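Side-chain contacts in bifunctional GH43-CE protein (Bacteroides eggerthii, PDB 6MLY), which probably acts on xylan as a family 43 beta-xylosidase, with a carbohydrate esterase domain of alpha/beta-hydrolase type joined to it in one chain: residues A[522-525]-A[531-534]; A[587-592]-A[697-702]; A[596-601]-A[634-639]; A[630-635]-A[713-718]; A[642-647]-A[652-657]. All blocks are in the same frame, centred on the assembly; numbering follows the deposited sequence.

Interaction 1: residues A[522-525]-A[531-534]; sequences ICYA and GHKL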
loop_
_atom_site.group_PDB
_atom_site.type_symbol
_atom_site.label_atom_id
_atom_site.label_comp_id
_atom_site.label_asym_id
_atom_site.label_seq_id
_atom_site.Cartn_x
_atom_site.Cartn_y
_atom_site.Cartn_z
ATOM N N ILE A 522 3.580 11.788 3.941
ATOM C CA ILE A 522 3.437 12.288 5.306
ATOM C C ILE A 522 3.171 13.796 5.214
ATOM O O ILE A 522 3.824 14.487 4.440
ATOM C CB ILE A 522 4.694 11.981 6.150
ATOM C CG1 ILE A 522 4.917 10.476 6.339
ATOM C CG2 ILE A 522 4.654 12.716 7.484
ATOM C CD1 ILE A 522 4.085 9.852 7.439
ATOM N N CYS A 523 2.209 14.285 6.005
ATOM C CA CYS A 523 1.862 15.710 6.067
ATOM C C CYS A 523 2.765 16.402 7.099
ATOM O O CYS A 523 2.789 16.013 8.263
ATOM C CB CYS A 523 0.394 15.903 6.437
ATOM S SG CYS A 523 -0.699 14.585 5.839
ATOM N N TYR A 524 3.516 17.421 6.664
ATOM C CA TYR A 524 4.445 18.134 7.564
ATOM C C TYR A 524 3.774 19.389 8.138
ATOM O O TYR A 524 4.230 19.921 9.152
ATOM C CB TYR A 524 5.784 18.417 6.875
ATOM C CG TYR A 524 5.730 19.242 5.614
ATOM C CD1 TYR A 524 5.582 20.618 5.664
ATOM C CD2 TYR A 524 5.876 18.651 4.370
ATOM C CE1 TYR A 524 5.554 21.384 4.510
ATOM C CE2 TYR A 524 5.858 19.404 3.206
ATOM C CZ TYR A 524 5.697 20.776 3.275
ATOM O OH TYR A 524 5.674 21.518 2.127
ATOM N N ALA A 525 2.705 19.855 7.477
ATOM C CA ALA A 525 1.719 20.757 8.069
ATOM C C ALA A 525 0.496 19.927 8.475
ATOM O O ALA A 525 0.458 18.722 8.203
ATOM C CB ALA A 525 1.353 21.839 7.085
ATOM N N GLY A 531 0.773 19.873 -1.659
ATOM C CA GLY A 531 1.851 20.831 -1.540
ATOM C C GLY A 531 2.623 20.672 -0.239
ATOM O O GLY A 531 3.807 21.024 -0.187
ATOM N N HIS A 532 1.965 20.138 0.803
ATOM C CA HIS A 532 2.575 20.002 2.123
ATOM C C HIS A 532 2.799 18.528 2.487
ATOM O O HIS A 532 2.532 18.124 3.609
ATOM C CB HIS A 532 1.735 20.742 3.170
ATOM C CG HIS A 532 1.682 22.219 2.968
ATOM N ND1 HIS A 532 0.568 22.968 3.294
ATOM C CD2 HIS A 532 2.588 23.090 2.473
ATOM C CE1 HIS A 532 0.797 24.237 3.018
ATOM N NE2 HIS A 532 2.023 24.336 2.509
ATOM N N LYS A 533 3.366 17.760 1.553
ATOM C CA LYS A 533 3.617 16.331 1.724
ATOM C C LYS A 533 5.104 16.021 1.521
ATOM O O LYS A 533 5.725 16.571 0.615
ATOM C CB LYS A 533 2.784 15.552 0.706
ATOM C CG LYS A 533 1.316 15.405 1.062
ATOM C CD LYS A 533 1.086 14.366 2.133
ATOM C CE LYS A 533 -0.368 14.244 2.537
ATOM N NZ LYS A 533 -1.213 13.811 1.401
ATOM N N LEU A 534 5.655 15.119 2.346
ATOM C CA LEU A 534 7.057 14.669 2.209
ATOM C C LEU A 534 7.143 13.145 2.369
ATOM O O LEU A 534 6.247 12.522 2.948
ATOM C CB LEU A 534 7.952 15.388 3.229
ATOM C CG LEU A 534 7.602 15.211 4.709
ATOM C CD1 LEU A 534 7.992 13.828 5.223
ATOM C CD2 LEU A 534 8.285 16.284 5.550
#
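The Tyr524 ring packs over the backbone of His532, near the turn of an antiparallel beta hairpin. With CG set between the backbone N and the carbonyl carbon (chi1 59°), the tyrosine folds back over the opposite segment rather than reaching outward. One ring face receives His532 O and, by a CH-pi contact, His532 CB, 4.2 Å from the centroid of the Tyr524 ring. The imidazole itself stands oblique to the phenol, its CD2 edge turned to Tyr524 OH. That hydroxyl is hydrogen-bonded to Asn585 O, while His532 ND1 pairs with Asp527 and NE2 with Asp600.

Leu534 has the same first torsion and splits its methyls between two partners: CD2 sits 3.5 Å from Tyr524 CB, and CD1 lies 3.9 Å from Ile522 CB. On the other face of the hairpin Lys533, bent at chi2 and chi4, lays its CD and CE alongside Cys523, next to SG. Ile522 and Leu534 form the hydrogen-bonded pair, with Ile522 N to Leu534 O and Leu534 N to Ile522 O both 2.9 Å; Tyr524 N adds a longer bond to His532 O.

From helix 596-610, Phe607 packs on both Ile522 and Tyr524, and Ala604 on Tyr524, while strand 533-537 continues the sheet toward strand 579-584.

Interaction 2: residues A[587-592]-A[697-702]; sequences RSSGDA and EAALIG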
loop_
_atom_site.group_PDB
_atom_site.type_symbol
_atom_site.label_atom_id
_atom_site.label_comp_id
_atom_site.label_asym_id
_atom_site.label_seq_id
_atom_site.Cartn_x
_atom_site.Cartn_y
_atom_site.Cartn_z
ATOM N N ARG A 587 4.125 24.130 -2.293
ATOM C CA ARG A 587 2.964 24.649 -3.013
ATOM C C ARG A 587 3.429 25.289 -4.327
ATOM O O ARG A 587 4.416 26.026 -4.351
ATOM C CB ARG A 587 2.201 25.656 -2.145
ATOM C CG ARG A 587 1.490 25.034 -0.951
ATOM C CD ARG A 587 0.882 26.083 -0.041
ATOM N NE ARG A 587 1.895 26.836 0.683
ATOM C CZ ARG A 587 1.667 27.953 1.364
ATOM N NH1 ARG A 587 0.486 28.546 1.293
ATOM N NH2 ARG A 587 2.622 28.472 2.115
ATOM N N SER A 588 2.705 24.998 -5.415
ATOM C CA SER A 588 3.009 25.541 -6.737
ATOM C C SER A 588 2.729 27.047 -6.764
ATOM O O SER A 588 2.026 27.578 -5.904
ATOM C CB SER A 588 2.234 24.832 -7.820
ATOM O OG SER A 588 2.300 25.553 -9.042
ATOM N N SER A 589 3.279 27.718 -7.781
ATOM C CA SER A 589 3.066 29.145 -8.002
ATOM C C SER A 589 1.604 29.410 -8.390
ATOM O O SER A 589 1.137 30.543 -8.291
ATOM C CB SER A 589 4.029 29.698 -9.029
ATOM O OG SER A 589 3.991 28.944 -10.230
ATOM N N GLY A 590 0.899 28.362 -8.839
ATOM C CA GLY A 590 -0.547 28.403 -9.078
ATOM C C GLY A 590 -1.335 28.418 -7.777
ATOM O O GLY A 590 -2.312 29.150 -7.651
ATOM N N ASP A 591 -0.889 27.603 -6.812
ATOM C CA ASP A 591 -1.528 27.447 -5.500
ATOM C C ASP A 591 -1.407 28.749 -4.699
ATOM O O ASP A 591 -2.418 29.367 -4.362
ATOM C CB ASP A 591 -0.914 26.280 -4.723
ATOM C CG ASP A 591 -1.079 24.938 -5.413
ATOM O OD1 ASP A 591 -2.237 24.482 -5.532
ATOM O OD2 ASP A 591 -0.050 24.363 -5.826
ATOM N N ALA A 592 -0.163 29.143 -4.397
ATOM C CA ALA A 592 0.149 30.380 -3.673
ATOM C C ALA A 592 1.297 31.101 -4.389
ATOM O O ALA A 592 1.805 30.607 -5.394
ATOM C CB ALA A 592 0.494 30.062 -2.237
ATOM N N GLU A 697 9.208 33.004 -13.069
ATOM C CA GLU A 697 9.461 33.894 -11.929
ATOM C C GLU A 697 8.318 34.909 -11.786
ATOM O O GLU A 697 7.962 35.278 -10.666
ATOM C CB GLU A 697 10.826 34.589 -12.038
ATOM C CG GLU A 697 11.125 35.227 -13.384
ATOM C CD GLU A 697 12.118 34.455 -14.240
ATOM O OE1 GLU A 697 11.832 33.277 -14.561
ATOM O OE2 GLU A 697 13.192 35.033 -14.571
ATOM N N ALA A 698 7.750 35.348 -12.918
ATOM C CA ALA A 698 6.597 36.257 -12.938
ATOM C C ALA A 698 5.371 35.580 -12.296
ATOM O O ALA A 698 4.587 36.226 -11.584
ATOM C CB ALA A 698 6.311 36.687 -14.357
ATOM N N ALA A 699 5.207 34.278 -12.557
ATOM C CA ALA A 699 4.141 33.482 -11.966
ATOM C C ALA A 699 4.404 33.279 -10.468
ATOM O O ALA A 699 3.462 33.213 -9.690
ATOM C CB ALA A 699 4.018 32.158 -12.682
ATOM N N LEU A 700 5.680 33.171 -10.081
ATOM C CA LEU A 700 6.070 32.830 -8.709
ATOM C C LEU A 700 5.774 33.992 -7.754
ATOM O O LEU A 700 5.424 33.767 -6.605
ATOM C CB LEU A 700 7.558 32.468 -8.677
ATOM C CG LEU A 700 8.151 32.227 -7.289
ATOM C CD1 LEU A 700 7.553 30.979 -6.654
ATOM C CD2 LEU A 700 9.675 32.139 -7.358
ATOM N N ILE A 701 5.953 35.227 -8.225
ATOM C CA ILE A 701 5.751 36.416 -7.394
ATOM C C ILE A 701 4.326 36.939 -7.595
ATOM O O ILE A 701 3.868 37.779 -6.830
ATOM C CB ILE A 701 6.803 37.503 -7.704
ATOM C CG1 ILE A 701 6.591 38.135 -9.084
ATOM C CG2 ILE A 701 8.209 36.943 -7.544
ATOM C CD1 ILE A 701 7.472 39.326 -9.360
ATOM N N GLY A 702 3.646 36.457 -8.639
ATOM C CA GLY A 702 2.341 36.973 -9.007
ATOM C C GLY A 702 2.427 38.451 -9.339
ATOM O O GLY A 702 1.799 39.282 -8.687
#
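Ser589 reaches helix 696-701 with its side chain alone, meeting the last turn at Ala699 and Leu700. Its CB does most of the touching. It rests 3.6 Å from Ala699 O and 3.8 Å from Leu700 CA, against the backbone of the helix rather than its side chains, and Leu700 CD1 is more distant, 4.4 Å from the same Ser589 CB. One atom further out, OG sits between the backbone N and the carbonyl carbon of its own residue (chi1 53°), a setting that brings it to 4.0 Å from Ala699 CB. This is a van der Waals approach: the hydroxyl finds its polar partner in Trp557 O, outside both segments.

The loop that presents Ser589 follows strand 579-584 and leads into helix 596-610 of the alpha/beta-hydrolase domain. It is shaped by an ST turn, in which Ser588 OG accepts from Gly590 N at 3.1 Å. Asp591 reaches back across the same turn, where its OD2 takes Ser588 N on the anti lone pair at 2.9 Å; Asn560 is a further partner of that oxygen. Lys593 NZ bonds to both Ser589 O and Ala699 O, bridging the loop and the helix.

Interaction 3: residues A[596-601]-A[634-639]; sequences AQINDV and ASLAGT. With NA (sodium ion), chain H.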
loop_
_atom_site.group_PDB
_atom_site.type_symbol
_atom_site.label_atom_id
_atom_site.label_comp_id
_atom_site.label_asym_id
_atom_site.label_seq_id
_atom_site.Cartn_x
_atom_site.Cartn_y
_atom_site.Cartn_z
ATOM N N ALA A 596 5.429 31.721 -0.218
ATOM C CA ALA A 596 4.809 30.426 0.121
ATOM C C ALA A 596 5.829 29.283 0.008
ATOM O O ALA A 596 5.887 28.408 0.874
ATOM C CB ALA A 596 3.627 30.177 -0.782
ATOM N N GLN A 597 6.646 29.323 -1.054
ATOM C CA GLN A 597 7.521 28.213 -1.454
ATOM C C GLN A 597 8.637 28.006 -0.419
ATOM O O GLN A 597 8.991 26.871 -0.114
ATOM C CB GLN A 597 8.096 28.460 -2.850
ATOM C CG GLN A 597 7.092 28.255 -3.979
ATOM C CD GLN A 597 5.919 29.207 -3.928
ATOM O OE1 GLN A 597 6.027 30.335 -3.451
ATOM N NE2 GLN A 597 4.778 28.754 -4.420
ATOM N N ILE A 598 9.179 29.104 0.116
ATOM C CA ILE A 598 10.269 29.041 1.106
ATOM C C ILE A 598 9.667 28.765 2.493
ATOM O O ILE A 598 10.257 28.033 3.294
ATOM C CB ILE A 598 11.166 30.309 1.060
ATOM C CG1 ILE A 598 12.381 30.190 1.985
ATOM C CG2 ILE A 598 10.380 31.583 1.351
ATOM C CD1 ILE A 598 13.301 29.034 1.670
ATOM N N ASN A 599 8.480 29.339 2.744
ATOM C CA ASN A 599 7.649 29.079 3.941
ATOM C C ASN A 599 7.399 27.573 4.120
ATOM O O ASN A 599 7.337 27.081 5.250
ATOM C CB ASN A 599 6.305 29.815 3.874
ATOM C CG ASN A 599 6.400 31.293 4.192
ATOM O OD1 ASN A 599 7.490 31.835 4.365
ATOM N ND2 ASN A 599 5.258 31.957 4.268
ATOM N N ASP A 600 7.247 26.855 3.003
ATOM C CA ASP A 600 6.984 25.428 3.029
ATOM C C ASP A 600 8.267 24.678 3.397
ATOM O O ASP A 600 8.245 23.795 4.253
ATOM C CB ASP A 600 6.394 24.940 1.701
ATOM C CG ASP A 600 4.938 25.328 1.484
ATOM O OD1 ASP A 600 4.323 25.890 2.418
ATOM O OD2 ASP A 600 4.431 25.079 0.375
ATOM N N VAL A 601 9.375 25.040 2.747
ATOM C CA VAL A 601 10.662 24.376 2.959
ATOM C C VAL A 601 11.008 24.429 4.451
ATOM O O VAL A 601 11.316 23.404 5.059
ATOM C CB VAL A 601 11.773 25.006 2.099
ATOM C CG1 VAL A 601 13.153 24.483 2.475
ATOM C CG2 VAL A 601 11.503 24.783 0.621
ATOM N N ALA A 634 16.561 25.526 -1.938
ATOM C CA ALA A 634 17.586 24.970 -1.051
ATOM C C ALA A 634 18.627 26.047 -0.710
ATOM O O ALA A 634 19.061 26.160 0.435
ATOM C CB ALA A 634 18.230 23.768 -1.695
ATOM N N SER A 635 19.021 26.838 -1.713
ATOM C CA SER A 635 20.006 27.907 -1.531
ATOM C C SER A 635 19.446 28.995 -0.605
ATOM O O SER A 635 20.093 29.361 0.378
ATOM C CB SER A 635 20.435 28.476 -2.857
ATOM O OG SER A 635 21.139 27.503 -3.617
ATOM N N LEU A 636 18.240 29.482 -0.930
ATOM C CA LEU A 636 17.551 30.547 -0.184
ATOM C C LEU A 636 17.338 30.108 1.269
ATOM O O LEU A 636 17.382 30.935 2.175
ATOM C CB LEU A 636 16.216 30.856 -0.874
ATOM C CG LEU A 636 15.443 32.058 -0.334
ATOM C CD1 LEU A 636 16.185 33.351 -0.626
ATOM C CD2 LEU A 636 14.044 32.115 -0.922
ATOM N N ALA A 637 17.097 28.803 1.468
ATOM C CA ALA A 637 17.037 28.177 2.788
ATOM C C ALA A 637 18.404 28.270 3.478
ATOM O O ALA A 637 18.474 28.572 4.662
ATOM C CB ALA A 637 16.592 26.744 2.655
ATOM N N GLY A 638 19.475 28.007 2.716
ATOM C CA GLY A 638 20.873 28.069 3.185
ATOM C C GLY A 638 21.267 29.428 3.749
ATOM O O GLY A 638 21.889 29.508 4.814
ATOM N N THR A 639 20.901 30.507 3.051
ATOM C CA THR A 639 21.390 31.835 3.416
ATOM C C THR A 639 20.484 32.489 4.471
ATOM O O THR A 639 20.877 33.510 5.053
ATOM C CB THR A 639 21.597 32.734 2.185
ATOM O OG1 THR A 639 20.351 32.996 1.544
ATOM C CG2 THR A 639 22.547 32.137 1.172
HETATM NA NA NA H . 22.297 34.902 6.424
#
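Between 596-601 and 634-639 the contacts are apolar, and Ile598 carries most of them. Its CG1 branch, anti to the backbone N (chi1 -174°), extends toward helix 629-639: CG1 lies 3.9 Å from Leu636 CD2, and the terminal CD1 comes to 3.8 Å from Ala637 N, over the helix backbone. The side chains of Ile598 and Leu636 run at about a right angle to each other. Ala637 CB is shared, with Ile598 CD1 and Val601 CG1 each 4.1 Å from it. The small alanine thus receives two branched side chains, although the short axes still stay 10.0 Å apart, crossing at -68°.

Metal binding belongs to the far end of the second segment. Thr639 O, 2.4 Å from the sodium ion, is one ligand, beside Tyr720 O and the carboxylates of Asp722 and Asp725.

Because the interface between the segments is wholly hydrocarbon against hydrocarbon and backbone, shape rather than polar bonding sets the packing there.

Interaction 4: residues A[630-635]-A[713-718]; sequences GGHLAS and ALLNPI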
loop_
_atom_site.group_PDB
_atom_site.type_symbol
_atom_site.label_atom_id
_atom_site.label_comp_id
_atom_site.label_asym_id
_atom_site.label_seq_id
_atom_site.Cartn_x
_atom_site.Cartn_y
_atom_site.Cartn_z
ATOM N N GLY A 630 14.427 23.839 -7.195
ATOM C CA GLY A 630 14.753 23.092 -5.979
ATOM C C GLY A 630 16.107 23.482 -5.412
ATOM O O GLY A 630 16.304 23.444 -4.200
ATOM N N GLY A 631 17.039 23.835 -6.305
ATOM C CA GLY A 631 18.327 24.439 -5.951
ATOM C C GLY A 631 18.171 25.858 -5.424
ATOM O O GLY A 631 18.784 26.219 -4.420
ATOM N N HIS A 632 17.345 26.658 -6.109
ATOM C CA HIS A 632 16.985 28.007 -5.673
ATOM C C HIS A 632 16.470 27.994 -4.229
ATOM O O HIS A 632 16.940 28.774 -3.403
ATOM C CB HIS A 632 15.935 28.628 -6.604
ATOM C CG HIS A 632 15.283 29.839 -6.030
ATOM N ND1 HIS A 632 14.095 29.773 -5.326
ATOM C CD2 HIS A 632 15.652 31.138 -6.033
ATOM C CE1 HIS A 632 13.755 30.980 -4.926
ATOM N NE2 HIS A 632 14.698 31.837 -5.346
ATOM N N LEU A 633 15.491 27.122 -3.945
ATOM C CA LEU A 633 14.813 27.090 -2.643
ATOM C C LEU A 633 15.746 26.520 -1.564
ATOM O O LEU A 633 15.729 26.985 -0.416
ATOM C CB LEU A 633 13.521 26.275 -2.764
ATOM C CG LEU A 633 12.382 26.958 -3.523
ATOM C CD1 LEU A 633 11.272 25.970 -3.856
ATOM C CD2 LEU A 633 11.824 28.132 -2.735
ATOM N N ALA A 634 16.561 25.526 -1.938
ATOM C CA ALA A 634 17.586 24.970 -1.051
ATOM C C ALA A 634 18.627 26.047 -0.710
ATOM O O ALA A 634 19.061 26.160 0.435
ATOM C CB ALA A 634 18.230 23.768 -1.695
ATOM N N SER A 635 19.021 26.838 -1.713
ATOM C CA SER A 635 20.006 27.907 -1.531
ATOM C C SER A 635 19.446 28.995 -0.605
ATOM O O SER A 635 20.093 29.361 0.378
ATOM C CB SER A 635 20.435 28.476 -2.857
ATOM O OG SER A 635 21.139 27.503 -3.617
ATOM N N ALA A 713 14.752 40.626 -5.620
ATOM C CA ALA A 713 15.920 40.638 -4.737
ATOM C C ALA A 713 15.609 39.884 -3.438
ATOM O O ALA A 713 16.479 39.214 -2.877
ATOM C CB ALA A 713 16.349 42.058 -4.457
ATOM N N LEU A 714 14.364 39.998 -2.965
ATOM C CA LEU A 714 13.950 39.364 -1.719
ATOM C C LEU A 714 14.002 37.837 -1.846
ATOM O O LEU A 714 14.235 37.160 -0.847
ATOM C CB LEU A 714 12.546 39.839 -1.334
ATOM C CG LEU A 714 12.479 41.196 -0.634
ATOM C CD1 LEU A 714 11.038 41.647 -0.461
ATOM C CD2 LEU A 714 13.190 41.156 0.712
ATOM N N LEU A 715 13.779 37.302 -3.055
ATOM C CA LEU A 715 13.799 35.841 -3.256
ATOM C C LEU A 715 15.175 35.388 -3.762
ATOM O O LEU A 715 15.410 34.189 -3.912
ATOM C CB LEU A 715 12.654 35.401 -4.182
ATOM C CG LEU A 715 12.731 35.792 -5.660
ATOM C CD1 LEU A 715 13.586 34.819 -6.463
ATOM C CD2 LEU A 715 11.331 35.851 -6.255
ATOM N N ASN A 716 16.076 36.347 -3.996
ATOM C CA ASN A 716 17.471 36.088 -4.352
ATOM C C ASN A 716 18.245 35.659 -3.104
ATOM O O ASN A 716 18.365 36.434 -2.156
ATOM C CB ASN A 716 18.102 37.330 -4.990
ATOM C CG ASN A 716 19.532 37.130 -5.442
ATOM O OD1 ASN A 716 20.215 36.209 -4.999
ATOM N ND2 ASN A 716 19.993 37.998 -6.328
ATOM N N PRO A 717 18.812 34.430 -3.063
ATOM C CA PRO A 717 19.593 33.977 -1.910
ATOM C C PRO A 717 20.821 34.845 -1.574
ATOM O O PRO A 717 21.183 34.941 -0.404
ATOM C CB PRO A 717 20.067 32.564 -2.292
ATOM C CG PRO A 717 19.146 32.126 -3.405
ATOM C CD PRO A 717 18.713 33.398 -4.105
ATOM N N ILE A 718 21.444 35.453 -2.593
ATOM C CA ILE A 718 22.660 36.283 -2.426
ATOM C C ILE A 718 22.427 37.333 -1.327
ATOM O O ILE A 718 23.292 37.555 -0.491
ATOM C CB ILE A 718 23.104 36.919 -3.766
ATOM C CG1 ILE A 718 23.740 35.884 -4.701
ATOM C CG2 ILE A 718 24.027 38.105 -3.531
ATOM C CD1 ILE A 718 24.168 36.428 -6.052
#
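Gly631 O is gripped twice by Ser635, whose OG and backbone N reach it from opposite faces of the carbonyl plane, each at 2.8 Å. The hydroxyl donor stands above that plane, 38° out of it. With OG turned back to its own helix, Ser635 offers the other segment its CB, which meets Pro717 CG at 3.9 Å.

The polar link between the segments is made by His632. Its CG is anti to the backbone N (chi1 166°), which carries the imidazole out from helix 629-639 to the chain leaving helix 709-714. There NE2 donates to Leu715 O at 2.8 Å; the bond is bent, with an N-H...O angle of 141°, and the oxygen is tilted from the ring plane. Leu715 folds its own side chain back so that CD1 comes to 3.4 Å from His632 NE2, the two side chains crossing at about a right angle. Trp557 meets the imidazole from elsewhere, their planes steeply inclined. On the proline side, Asn716 OD1 accepts from Ile718 N at 2.8 Å, an Asx turn that shapes the bend, and Phe747 of helix 741-752 packs on Ser635 and Pro717.

Gly630, in the first turn of helix 629-639, is the last glycine of a GxSxG sequence consistent with the nucleophile elbow of alpha/beta hydrolases. The donation from NE2 to a buried carbonyl probably limits the rotation of the His632 ring, and one directional bond backed by proline and leucine packing joins this helix to the 713-718 bend.

Interaction 5: residues A[642-647]-A[652-657]; sequences GVKSYT and TVDLEG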
loop_
_atom_site.group_PDB
_atom_site.type_symbol
_atom_site.label_atom_id
_atom_site.label_comp_id
_atom_site.label_asym_id
_atom_site.label_seq_id
_atom_site.Cartn_x
_atom_site.Cartn_y
_atom_site.Cartn_z
ATOM N N GLY A 642 17.987 31.544 10.416
ATOM C CA GLY A 642 17.759 32.430 11.545
ATOM C C GLY A 642 17.071 33.722 11.143
ATOM O O GLY A 642 16.918 34.615 11.972
ATOM N N VAL A 643 16.633 33.812 9.883
ATOM C CA VAL A 643 15.974 35.009 9.371
ATOM C C VAL A 643 14.455 34.809 9.422
ATOM O O VAL A 643 13.919 33.894 8.787
ATOM C CB VAL A 643 16.442 35.330 7.940
ATOM C CG1 VAL A 643 15.791 36.601 7.414
ATOM C CG2 VAL A 643 17.958 35.420 7.858
ATOM N N LYS A 644 13.769 35.677 10.174
ATOM C CA LYS A 644 12.319 35.627 10.282
ATOM C C LYS A 644 11.705 36.398 9.109
ATOM O O LYS A 644 10.852 35.866 8.406
ATOM C CB LYS A 644 11.828 36.162 11.632
ATOM C CG LYS A 644 10.441 35.655 12.022
ATOM C CD LYS A 644 9.764 36.410 13.152
ATOM C CE LYS A 644 8.271 36.558 12.954
ATOM N NZ LYS A 644 7.950 37.367 11.752
ATOM N N SER A 645 12.146 37.644 8.898
ATOM C CA SER A 645 11.641 38.467 7.792
ATOM C C SER A 645 12.771 39.302 7.176
ATOM O O SER A 645 13.913 39.246 7.626
ATOM C CB SER A 645 10.496 39.338 8.242
ATOM O OG SER A 645 10.973 40.529 8.846
ATOM N N TYR A 646 12.427 40.052 6.122
ATOM C CA TYR A 646 13.334 41.000 5.481
ATOM C C TYR A 646 12.531 41.983 4.617
ATOM O O TYR A 646 11.433 41.673 4.164
ATOM C CB TYR A 646 14.390 40.263 4.652
ATOM C CG TYR A 646 15.686 41.015 4.491
ATOM C CD1 TYR A 646 16.040 41.583 3.280
ATOM C CD2 TYR A 646 16.560 41.165 5.556
ATOM C CE1 TYR A 646 17.230 42.276 3.129
ATOM C CE2 TYR A 646 17.753 41.859 5.423
ATOM C CZ TYR A 646 18.092 42.417 4.204
ATOM O OH TYR A 646 19.265 43.106 4.059
ATOM N N THR A 647 13.111 43.167 4.399
ATOM C CA THR A 647 12.468 44.279 3.705
ATOM C C THR A 647 13.476 44.941 2.764
ATOM O O THR A 647 14.451 45.479 3.234
ATOM C CB THR A 647 11.942 45.315 4.708
ATOM O OG1 THR A 647 10.998 44.649 5.544
ATOM C CG2 THR A 647 11.290 46.518 4.060
ATOM N N THR A 652 8.072 44.014 2.154
ATOM C CA THR A 652 8.471 43.067 3.210
ATOM C C THR A 652 7.985 41.660 2.837
ATOM O O THR A 652 7.014 41.517 2.099
ATOM C CB THR A 652 7.904 43.496 4.571
ATOM O OG1 THR A 652 8.215 44.877 4.762
ATOM C CG2 THR A 652 8.440 42.682 5.728
ATOM N N VAL A 653 8.660 40.630 3.364
ATOM C CA VAL A 653 8.364 39.236 3.032
ATOM C C VAL A 653 8.723 38.337 4.224
ATOM O O VAL A 653 9.888 38.194 4.572
ATOM C CB VAL A 653 9.112 38.809 1.752
ATOM C CG1 VAL A 653 10.622 38.913 1.903
ATOM C CG2 VAL A 653 8.730 37.413 1.301
ATOM N N ASP A 654 7.701 37.738 4.844
ATOM C CA ASP A 654 7.859 36.755 5.918
ATOM C C ASP A 654 8.546 35.508 5.342
ATOM O O ASP A 654 7.977 34.817 4.500
ATOM C CB ASP A 654 6.494 36.425 6.536
ATOM C CG ASP A 654 6.522 35.533 7.768
ATOM O OD1 ASP A 654 7.521 34.803 7.950
ATOM O OD2 ASP A 654 5.535 35.570 8.535
ATOM N N LEU A 655 9.761 35.212 5.816
ATOM C CA LEU A 655 10.601 34.176 5.206
ATOM C C LEU A 655 10.441 32.820 5.906
ATOM O O LEU A 655 10.767 31.803 5.300
ATOM C CB LEU A 655 12.068 34.621 5.219
ATOM C CG LEU A 655 12.501 35.485 4.036
ATOM C CD1 LEU A 655 13.953 35.913 4.186
ATOM C CD2 LEU A 655 12.295 34.758 2.714
ATOM N N GLU A 656 9.972 32.792 7.161
ATOM C CA GLU A 656 9.834 31.508 7.866
ATOM C C GLU A 656 8.394 30.986 7.747
ATOM O O GLU A 656 8.192 29.858 7.304
ATOM C CB GLU A 656 10.304 31.592 9.319
ATOM C CG GLU A 656 10.608 30.217 9.890
ATOM C CD GLU A 656 11.239 30.170 11.271
ATOM O OE1 GLU A 656 11.189 31.195 11.982
ATOM O OE2 GLU A 656 11.775 29.101 11.631
ATOM N N GLY A 657 7.416 31.802 8.161
ATOM C CA GLY A 657 5.987 31.520 7.966
ATOM C C GLY A 657 5.355 30.848 9.174
ATOM O O GLY A 657 5.978 30.740 10.230
#
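Val643 and Leu655 run alongside each other in the same direction, their CG1 and CD1 atoms meeting at 3.8 Å in a close-packed spot just beyond the paired strands of the hairpin. Val643 CG1 is anti to its backbone N (chi1 -178°), which places the methyl against the leucine. The CB of Leu655 also touches Lys644 O, and Ile598 and Tyr720 pack on it from outside. The same Lys644 O accepts from Leu655 N at 2.9 Å and, weakly, from Glu656 N. Further along, Val653 N bonds to Tyr646 O at 3.1 Å, while Val653 CG1 rests beside that oxygen. The Tyr646 ring leads off toward Tyr720, which it meets edge-to-face. Glu656 turns to Ser667 and helix 596-610.

The exposed side is polar and less closely knit. Thr647 and Thr652 form a non-hydrogen-bonded backbone pair; their side-chain hydroxyls bond to each other, OG1 to OG1 at 2.9 Å. Lys644 NZ stays 4.4 Å from Asp654 OD2, opposite charges that stop short of a salt bridge.

The chemistry is therefore divided: Leu655 and Val653 are buried, with Val643 partly exposed beside the leucine, whereas threonine hydroxyls and the Lys644 and Asp654 charges lie outside, any attraction between the charges probably softened by solvent.

All five contacts belong to the C-terminal esterase part of the chain, and helix 596-610 ties several together. Asp600, in interaction 3, receives His532 of interaction 1 (NE2 to OD1 2.8 Å) and forms a salt bridge with Arg587 of interaction 2 (NE to OD2 3.1 Å). Interactions 3 and 4 share helix 629-639, with centres about 7 Å apart, and Thr639 OG1 bonds to Pro717 O at 2.9 Å close to the sodium site. Leu714 of interaction 4 packs on Val653 and Tyr646 of interaction 5. Gly630 in interaction 4 belongs to a probable nucleophile elbow, with Ser628, His768 and Asp736 arranged like a catalytic triad.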